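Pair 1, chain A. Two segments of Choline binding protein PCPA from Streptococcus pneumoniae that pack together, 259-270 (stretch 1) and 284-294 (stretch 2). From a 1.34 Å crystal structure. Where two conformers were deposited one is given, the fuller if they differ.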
# COMPACT_ATOMS: atom_id res chain seq x y z
N GLU A 259 -14.87 -9.68 1.54
CA GLU A 259 -14.03 -9.06 0.52
C GLU A 259 -12.57 -9.20 0.83
O GLU A 259 -12.15 -9.20 2.01
CB GLU A 259 -14.40 -7.59 0.31
CG GLU A 259 -14.06 -6.69 1.47
CD GLU A 259 -14.36 -5.22 1.21
OE1 GLU A 259 -13.76 -4.64 0.27
OE2 GLU A 259 -15.19 -4.67 1.95
N LEU A 260 -11.77 -9.24 -0.26
CA LEU A 260 -10.31 -9.15 -0.17
C LEU A 260 -10.00 -7.71 -0.51
O LEU A 260 -10.41 -7.23 -1.58
CB LEU A 260 -9.59 -10.10 -1.12
CG LEU A 260 -10.03 -11.55 -1.06
CD1 LEU A 260 -9.19 -12.37 -1.99
CD2 LEU A 260 -9.90 -12.12 0.35
N ALA A 261 -9.31 -7.00 0.38
CA ALA A 261 -8.99 -5.60 0.13
C ALA A 261 -8.05 -5.48 -1.04
O ALA A 261 -7.33 -6.42 -1.41
CB ALA A 261 -8.31 -5.00 1.36
N SER A 262 -8.00 -4.29 -1.60
CA SER A 262 -7.05 -4.02 -2.65
C SER A 262 -5.63 -4.28 -2.12
O SER A 262 -5.33 -3.99 -0.95
CB SER A 262 -7.18 -2.58 -3.12
OG SER A 262 -7.16 -1.64 -2.05
N TYR A 263 -4.77 -4.87 -2.98
CA TYR A 263 -3.37 -5.19 -2.67
C TYR A 263 -3.21 -6.19 -1.50
O TYR A 263 -2.09 -6.37 -0.99
CB TYR A 263 -2.58 -3.89 -2.37
CG TYR A 263 -2.31 -3.07 -3.61
CD1 TYR A 263 -3.21 -2.11 -4.05
CD2 TYR A 263 -1.15 -3.28 -4.36
CE1 TYR A 263 -2.95 -1.35 -5.18
CE2 TYR A 263 -0.88 -2.51 -5.49
CZ TYR A 263 -1.79 -1.56 -5.91
OH TYR A 263 -1.47 -0.81 -7.03
N SER A 264 -4.29 -6.90 -1.13
CA SER A 264 -4.20 -7.76 0.05
C SER A 264 -3.21 -8.92 -0.03
O SER A 264 -2.74 -9.34 1.03
CB SER A 264 -5.56 -8.30 0.45
OG SER A 264 -6.25 -8.87 -0.66
N PHE A 265 -2.92 -9.48 -1.22
CA PHE A 265 -1.92 -10.56 -1.38
C PHE A 265 -0.84 -10.07 -2.34
O PHE A 265 -0.15 -10.88 -2.97
CB PHE A 265 -2.54 -11.88 -1.92
CG PHE A 265 -3.47 -12.58 -0.97
CD1 PHE A 265 -4.76 -12.08 -0.74
CD2 PHE A 265 -3.09 -13.75 -0.33
CE1 PHE A 265 -5.65 -12.76 0.10
CE2 PHE A 265 -3.99 -14.43 0.50
CZ PHE A 265 -5.25 -13.92 0.74
N ASN A 266 -0.64 -8.76 -2.42
CA ASN A 266 0.38 -8.22 -3.30
C ASN A 266 1.77 -8.72 -2.90
O ASN A 266 2.09 -8.75 -1.71
CB ASN A 266 0.33 -6.69 -3.25
CG ASN A 266 1.25 -6.00 -4.20
OD1 ASN A 266 1.32 -6.35 -5.42
ND2 ASN A 266 1.83 -4.96 -3.74
N LYS A 267 2.60 -9.03 -3.89
CA LYS A 267 4.00 -9.47 -3.73
C LYS A 267 4.13 -10.79 -2.98
O LYS A 267 5.22 -11.11 -2.52
CB LYS A 267 4.85 -8.38 -3.01
CG LYS A 267 4.90 -7.02 -3.73
CD LYS A 267 5.68 -7.19 -5.05
CE LYS A 267 5.84 -5.97 -5.91
NZ LYS A 267 6.53 -6.36 -7.17
N ASN A 268 3.06 -11.54 -2.86
CA ASN A 268 3.09 -12.77 -2.10
C ASN A 268 4.17 -13.71 -2.62
O ASN A 268 4.20 -14.03 -3.81
CB ASN A 268 1.73 -13.42 -2.16
CG ASN A 268 1.66 -14.59 -1.23
OD1 ASN A 268 2.15 -15.67 -1.56
ND2 ASN A 268 1.22 -14.35 0.01
N SER A 269 5.04 -14.21 -1.71
CA SER A 269 6.18 -15.02 -2.10
C SER A 269 6.01 -16.53 -1.94
O SER A 269 6.76 -17.26 -2.60
CB SER A 269 7.39 -14.61 -1.26
OG SER A 269 7.76 -13.25 -1.45
N TYR A 270 5.09 -17.00 -1.09
CA TYR A 270 5.08 -18.42 -0.74
C TYR A 270 3.81 -19.16 -0.98
O TYR A 270 3.84 -20.39 -1.09
CB TYR A 270 5.49 -18.59 0.74
CG TYR A 270 6.86 -18.05 1.03
CD1 TYR A 270 8.00 -18.63 0.47
CD2 TYR A 270 7.04 -16.91 1.81
CE1 TYR A 270 9.27 -18.10 0.69
CE2 TYR A 270 8.31 -16.40 2.07
CZ TYR A 270 9.42 -17.00 1.51
OH TYR A 270 10.67 -16.47 1.75
N GLY A 284 -10.54 -7.17 -4.43
CA GLY A 284 -10.04 -5.81 -4.67
C GLY A 284 -8.99 -5.69 -5.74
O GLY A 284 -8.32 -6.66 -6.10
N THR A 285 -8.74 -4.45 -6.17
CA THR A 285 -7.75 -4.18 -7.21
C THR A 285 -6.35 -4.65 -6.77
O THR A 285 -5.96 -4.49 -5.60
CB THR A 285 -7.84 -2.71 -7.67
OG1 THR A 285 -7.04 -2.52 -8.83
CG2 THR A 285 -7.37 -1.73 -6.61
N PHE A 286 -5.57 -5.24 -7.70
CA PHE A 286 -4.23 -5.76 -7.43
C PHE A 286 -4.22 -6.79 -6.31
O PHE A 286 -3.15 -7.03 -5.72
CB PHE A 286 -3.25 -4.61 -7.13
CG PHE A 286 -2.90 -3.71 -8.29
CD1 PHE A 286 -3.75 -2.69 -8.67
CD2 PHE A 286 -1.69 -3.86 -8.96
CE1 PHE A 286 -3.42 -1.84 -9.73
CE2 PHE A 286 -1.36 -3.03 -10.02
CZ PHE A 286 -2.23 -2.03 -10.40
N ALA A 287 -5.37 -7.44 -5.99
CA ALA A 287 -5.34 -8.34 -4.84
C ALA A 287 -4.24 -9.38 -4.92
O ALA A 287 -3.60 -9.63 -3.90
CB ALA A 287 -6.68 -9.03 -4.66
N PHE A 288 -4.03 -10.01 -6.10
CA PHE A 288 -3.01 -11.06 -6.22
C PHE A 288 -1.86 -10.60 -7.09
O PHE A 288 -1.09 -11.45 -7.58
CB PHE A 288 -3.61 -12.39 -6.72
CG PHE A 288 -4.90 -12.77 -6.06
CD1 PHE A 288 -4.94 -13.09 -4.71
CD2 PHE A 288 -6.09 -12.79 -6.78
CE1 PHE A 288 -6.15 -13.42 -4.09
CE2 PHE A 288 -7.30 -13.12 -6.16
CZ PHE A 288 -7.31 -13.40 -4.81
N ALA A 289 -1.69 -9.29 -7.27
CA ALA A 289 -0.62 -8.80 -8.12
C ALA A 289 0.75 -9.26 -7.61
O ALA A 289 1.08 -9.07 -6.45
CB ALA A 289 -0.66 -7.28 -8.25
N ASP A 290 1.52 -9.90 -8.48
CA ASP A 290 2.87 -10.40 -8.13
C ASP A 290 2.84 -11.45 -6.99
O ASP A 290 3.84 -11.59 -6.27
CB ASP A 290 3.87 -9.27 -7.89
CG ASP A 290 4.11 -8.40 -9.11
OD1 ASP A 290 3.93 -8.89 -10.25
OD2 ASP A 290 4.50 -7.22 -8.92
N ALA A 291 1.73 -12.22 -6.87
CA ALA A 291 1.72 -13.39 -5.98
C ALA A 291 2.33 -14.46 -6.88
O ALA A 291 1.64 -15.10 -7.70
CB ALA A 291 0.30 -13.76 -5.57
N ILE A 292 3.66 -14.60 -6.78
CA ILE A 292 4.43 -15.35 -7.79
C ILE A 292 4.51 -16.86 -7.59
O ILE A 292 5.03 -17.55 -8.49
CB ILE A 292 5.83 -14.75 -7.96
CG1 ILE A 292 6.68 -14.85 -6.67
CG2 ILE A 292 5.73 -13.29 -8.45
CD1 ILE A 292 8.16 -14.41 -6.86
N LYS A 293 3.98 -17.38 -6.48
CA LYS A 293 3.97 -18.84 -6.32
C LYS A 293 2.56 -19.43 -6.42
O LYS A 293 2.41 -20.65 -6.46
CB LYS A 293 4.59 -19.25 -4.99
CG LYS A 293 6.12 -19.30 -5.03
CD LYS A 293 6.56 -20.34 -4.01
CE LYS A 293 8.00 -20.29 -3.59
NZ LYS A 293 8.32 -21.48 -2.73
N LEU A 294 1.50 -18.58 -6.50
CA LEU A 294 0.12 -19.05 -6.53
C LEU A 294 -0.11 -19.95 -7.73
O LEU A 294 0.10 -19.51 -8.86
CB LEU A 294 -0.85 -17.85 -6.55
CG LEU A 294 -2.32 -18.18 -6.43
CD1 LEU A 294 -2.66 -18.73 -5.01
CD2 LEU A 294 -3.17 -16.94 -6.75
O HOH W 1 2.23 -16.67 -4.25
O HOH W 2 6.19 -21.84 -0.82

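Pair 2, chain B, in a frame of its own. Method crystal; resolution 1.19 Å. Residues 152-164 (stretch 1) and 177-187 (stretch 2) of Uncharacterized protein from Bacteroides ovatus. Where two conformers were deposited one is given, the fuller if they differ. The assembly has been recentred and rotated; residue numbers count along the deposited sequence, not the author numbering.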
# COMPACT_ATOMS: atom_id res chain seq x y z
N VAL B 152 8.70 9.67 -12.80
CA VAL B 152 7.93 9.94 -11.58
C VAL B 152 6.50 9.50 -11.75
O VAL B 152 5.88 9.85 -12.76
CB VAL B 152 7.81 11.41 -11.20
CG1 VAL B 152 7.34 11.47 -9.74
CG2 VAL B 152 9.09 12.18 -11.40
N ILE B 153 5.97 8.78 -10.75
CA ILE B 153 4.57 8.49 -10.65
C ILE B 153 4.14 8.89 -9.27
O ILE B 153 4.66 8.37 -8.27
CB ILE B 153 4.22 7.01 -10.94
CG1 ILE B 153 4.73 6.56 -12.31
CG2 ILE B 153 2.71 6.81 -10.85
CD1 ILE B 153 4.58 5.06 -12.54
N GLY B 154 3.24 9.86 -9.17
CA GLY B 154 2.90 10.43 -7.89
C GLY B 154 2.05 9.56 -6.98
O GLY B 154 1.45 8.56 -7.38
N ASP B 155 1.96 10.00 -5.72
CA ASP B 155 1.18 9.34 -4.70
C ASP B 155 -0.21 9.00 -5.22
O ASP B 155 -0.88 9.84 -5.85
CB ASP B 155 0.98 10.25 -3.47
CG ASP B 155 2.24 10.58 -2.72
OD1 ASP B 155 3.30 10.06 -3.05
OD2 ASP B 155 2.11 11.35 -1.72
N GLU B 156 -0.67 7.78 -4.93
CA GLU B 156 -2.05 7.39 -5.18
C GLU B 156 -2.46 7.55 -6.66
O GLU B 156 -3.66 7.61 -6.97
CB GLU B 156 -3.03 8.13 -4.26
CG GLU B 156 -2.92 7.67 -2.80
CD GLU B 156 -4.04 8.15 -1.91
OE1 GLU B 156 -5.10 8.60 -2.40
OE2 GLU B 156 -3.86 8.09 -0.68
N ALA B 157 -1.50 7.45 -7.58
CA ALA B 157 -1.84 7.67 -9.00
C ALA B 157 -2.83 6.66 -9.54
O ALA B 157 -3.62 7.00 -10.42
CB ALA B 157 -0.57 7.70 -9.85
N PHE B 158 -2.80 5.42 -9.02
CA PHE B 158 -3.68 4.35 -9.44
C PHE B 158 -4.52 3.85 -8.27
O PHE B 158 -5.02 2.71 -8.29
CB PHE B 158 -2.89 3.22 -10.11
CG PHE B 158 -2.21 3.68 -11.35
CD1 PHE B 158 -2.97 3.84 -12.50
CD2 PHE B 158 -0.86 4.01 -11.37
CE1 PHE B 158 -2.41 4.31 -13.67
CE2 PHE B 158 -0.29 4.47 -12.57
CZ PHE B 158 -1.09 4.63 -13.68
N ALA B 159 -4.68 4.65 -7.24
CA ALA B 159 -5.49 4.20 -6.09
C ALA B 159 -6.94 3.99 -6.51
O ALA B 159 -7.48 4.76 -7.34
CB ALA B 159 -5.42 5.20 -4.95
N THR B 160 -7.58 2.95 -5.96
CA THR B 160 -8.99 2.65 -6.18
C THR B 160 -9.26 2.35 -7.64
O THR B 160 -10.41 2.45 -8.07
CB THR B 160 -9.96 3.69 -5.57
OG1 THR B 160 -10.03 4.86 -6.35
CG2 THR B 160 -9.56 4.08 -4.20
N CYS B 161 -8.28 1.85 -8.38
CA CYS B 161 -8.50 1.33 -9.72
C CYS B 161 -8.95 -0.13 -9.56
O CYS B 161 -8.15 -1.08 -9.55
CB CYS B 161 -7.26 1.47 -10.56
SG CYS B 161 -6.87 3.22 -10.96
N GLU B 162 -10.26 -0.30 -9.38
CA GLU B 162 -10.82 -1.56 -8.88
C GLU B 162 -10.94 -2.66 -9.92
O GLU B 162 -11.23 -3.80 -9.55
CB GLU B 162 -12.16 -1.31 -8.13
CG GLU B 162 -11.97 -0.43 -6.88
CD GLU B 162 -13.22 -0.19 -6.08
OE1 GLU B 162 -14.35 -0.30 -6.61
OE2 GLU B 162 -13.08 0.13 -4.88
N SER B 163 -10.67 -2.35 -11.19
CA SER B 163 -10.64 -3.36 -12.24
C SER B 163 -9.22 -3.69 -12.69
O SER B 163 -9.05 -4.55 -13.56
CB SER B 163 -11.46 -2.90 -13.47
OG SER B 163 -12.81 -2.82 -13.13
N LEU B 164 -8.21 -3.00 -12.16
CA LEU B 164 -6.83 -3.15 -12.66
C LEU B 164 -6.28 -4.55 -12.34
O LEU B 164 -6.23 -4.95 -11.17
CB LEU B 164 -5.94 -2.10 -12.06
CG LEU B 164 -4.52 -1.97 -12.58
CD1 LEU B 164 -4.47 -1.52 -14.06
CD2 LEU B 164 -3.73 -0.97 -11.70
N HIS B 177 5.71 5.36 -4.86
CA HIS B 177 5.17 6.38 -3.98
C HIS B 177 4.01 5.91 -3.12
O HIS B 177 3.38 4.88 -3.38
CB HIS B 177 4.78 7.63 -4.80
CG HIS B 177 5.96 8.47 -5.18
ND1 HIS B 177 5.88 9.84 -5.29
CD2 HIS B 177 7.23 8.13 -5.56
CE1 HIS B 177 7.06 10.32 -5.67
NE2 HIS B 177 7.89 9.31 -5.85
N ASN B 178 3.75 6.70 -2.10
CA ASN B 178 2.72 6.37 -1.13
C ASN B 178 1.36 6.06 -1.80
O ASN B 178 0.88 6.80 -2.66
CB ASN B 178 2.65 7.55 -0.13
CG ASN B 178 1.56 7.42 0.91
OD1 ASN B 178 0.43 7.08 0.59
ND2 ASN B 178 1.90 7.67 2.15
N GLY B 179 0.77 4.92 -1.43
CA GLY B 179 -0.58 4.60 -1.84
C GLY B 179 -0.76 4.40 -3.33
O GLY B 179 -1.90 4.38 -3.78
N LEU B 180 0.32 4.14 -4.06
CA LEU B 180 0.24 4.09 -5.52
C LEU B 180 -0.84 3.20 -6.06
O LEU B 180 -1.56 3.57 -7.02
CB LEU B 180 1.57 3.61 -6.06
CG LEU B 180 1.76 3.59 -7.56
CD1 LEU B 180 1.47 4.93 -8.20
CD2 LEU B 180 3.21 3.16 -7.89
N PHE B 181 -0.98 1.99 -5.49
CA PHE B 181 -1.99 1.03 -5.90
C PHE B 181 -3.00 0.71 -4.78
O PHE B 181 -3.62 -0.36 -4.77
CB PHE B 181 -1.35 -0.27 -6.41
CG PHE B 181 -0.48 -0.07 -7.60
CD1 PHE B 181 -1.04 0.19 -8.82
CD2 PHE B 181 0.90 -0.08 -7.52
CE1 PHE B 181 -0.28 0.40 -9.92
CE2 PHE B 181 1.67 0.12 -8.63
CZ PHE B 181 1.08 0.37 -9.83
N SER B 182 -3.16 1.62 -3.84
CA SER B 182 -4.05 1.39 -2.69
C SER B 182 -5.45 1.09 -3.21
O SER B 182 -5.98 1.85 -3.99
CB SER B 182 -4.10 2.63 -1.82
OG SER B 182 -4.92 2.38 -0.67
N GLY B 183 -6.05 0.02 -2.75
CA GLY B 183 -7.39 -0.29 -3.15
C GLY B 183 -7.62 -0.93 -4.51
O GLY B 183 -8.77 -0.99 -5.01
N CYS B 184 -6.56 -1.43 -5.13
CA CYS B 184 -6.66 -2.13 -6.40
C CYS B 184 -6.97 -3.60 -6.13
O CYS B 184 -6.12 -4.48 -6.17
CB CYS B 184 -5.38 -2.00 -7.23
SG CYS B 184 -5.17 -0.27 -7.83
N GLY B 185 -8.25 -3.87 -5.86
CA GLY B 185 -8.66 -5.15 -5.33
C GLY B 185 -8.76 -6.30 -6.31
O GLY B 185 -9.07 -7.41 -5.89
N LYS B 186 -8.48 -6.06 -7.58
CA LYS B 186 -8.41 -7.11 -8.61
C LYS B 186 -6.98 -7.41 -9.08
O LYS B 186 -6.76 -8.29 -9.91
CB LYS B 186 -9.28 -6.72 -9.83
CG LYS B 186 -10.76 -6.92 -9.62
CD LYS B 186 -11.10 -8.23 -8.90
CE LYS B 186 -12.62 -8.41 -8.66
NZ LYS B 186 -13.41 -7.19 -8.20
N LEU B 187 -6.00 -6.70 -8.55
CA LEU B 187 -4.61 -6.86 -8.95
C LEU B 187 -4.06 -8.13 -8.26
O LEU B 187 -3.85 -8.14 -7.06
CB LEU B 187 -3.79 -5.61 -8.59
CG LEU B 187 -2.36 -5.56 -9.09
CD1 LEU B 187 -2.31 -5.53 -10.63
CD2 LEU B 187 -1.68 -4.35 -8.51
O HOH W 3 5.78 5.83 -7.71
O HOH W 4 5.37 9.16 -1.72
O HOH W 5 4.07 12.03 -5.23
O HOH W 6 -2.23 6.48 0.97
O HOH W 7 -10.80 0.27 -3.68
O HOH W 8 -11.70 -4.54 -6.86

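Pair 1 and pair 2 share one backbone arrangement: two stretches built from successive beta turns, type II and type I in alternation, lie side by side and superpose with an RMSD of 0.4 Å over 14 central residues. In pair 1 the turns Ala A261–Ser A264, Tyr A263–Asn A266 and Phe A265–Asn A268 match Gly B154–Ala B157, Glu B156–Ala B159 and Phe B158–Cys B161 in pair 2; the second stretches repeat the pattern from Gly A284 and His B177. Successive turns start two residues apart, and in the central run alternate amides of stretch 1 donate to carbonyls of stretch 2. Tyr A263 N, Phe A265 N and Lys A267 N donate to Thr A285 O (2.9 Å), Ala A287 O (2.8 Å) and Ala A289 O (3.0 Å); at the matching positions Glu B156 N, Phe B158 N and Thr B160 N donate to Asn B178 O (2.9 Å), Leu B180 O (3.0 Å) and Ser B182 O (2.8 Å). In pair 1 two further bonds run the other way, from Gly A284 N to Leu A260 O (2.9 Å) and from Ile A292 N to Asn A268 O (3.1 Å). CA-H...O contacts run beside this ladder, as from Asn A266 CA to Ala A289 O (3.3 Å) and from Ala B159 CA to Ser B182 O (3.2 Å).

The side chains fill this frame differently. Phe A265 and Phe A288 match Phe B158 and Phe B181, yet the first pair of rings is oblique (planes at 51°, centroids of the Phe A265 and Phe A288 rings 5.6 Å apart), whereas the second is near parallel but slid apart (14°, centroids of the Phe B158 and Phe B181 rings 5.8 Å apart). Leu A260 CD1 packs on Phe A288 CZ at 3.5 Å; its counterpart Ile B153 instead sends CG2 to Leu B180 CD1 at 3.5 Å. Leu B180 stands where pair 1 has the small Ala A287, and its CD1 also reaches Ala B157 CB (3.8 Å) and the edge of the Phe B158 ring.

At Tyr A263 and Phe A286 the rings lie near parallel (6°) but barely overlap, and Phe A286 CB sits over the tyrosine face, 3.5 Å from the centroid of the Tyr A263 ring. Pair 2 has Glu B156 and Gly B179 here. An ideal CB on Gly B179 would fall 2.8 Å from Glu B156 CG, a clash, and its positive phi by itself favours glycine. The reverse holds at Gly A284, where an ideal CB would lie 2.5 Å from Ser A262 N; its match, His B177, brings its ring in so that Ile B153 O lies over one face.

Lys A267 NZ and Asp A290 OD2 form a salt bridge at 2.8 Å, their ends meeting across the stretches. Thr B160 and Gly B183 replace them without a charge pair, and Thr B160 OG1 donates within its own stretch to Ala B159 O (2.7 Å). Water serves both contacts: the O of water 2 donates to Tyr A270 O (2.8 Å) and accepts from Lys A293 NZ (2.9 Å), and the O of water 7 donates to Glu B162 OE2 (2.6 Å) and Gly B183 O (2.7 Å).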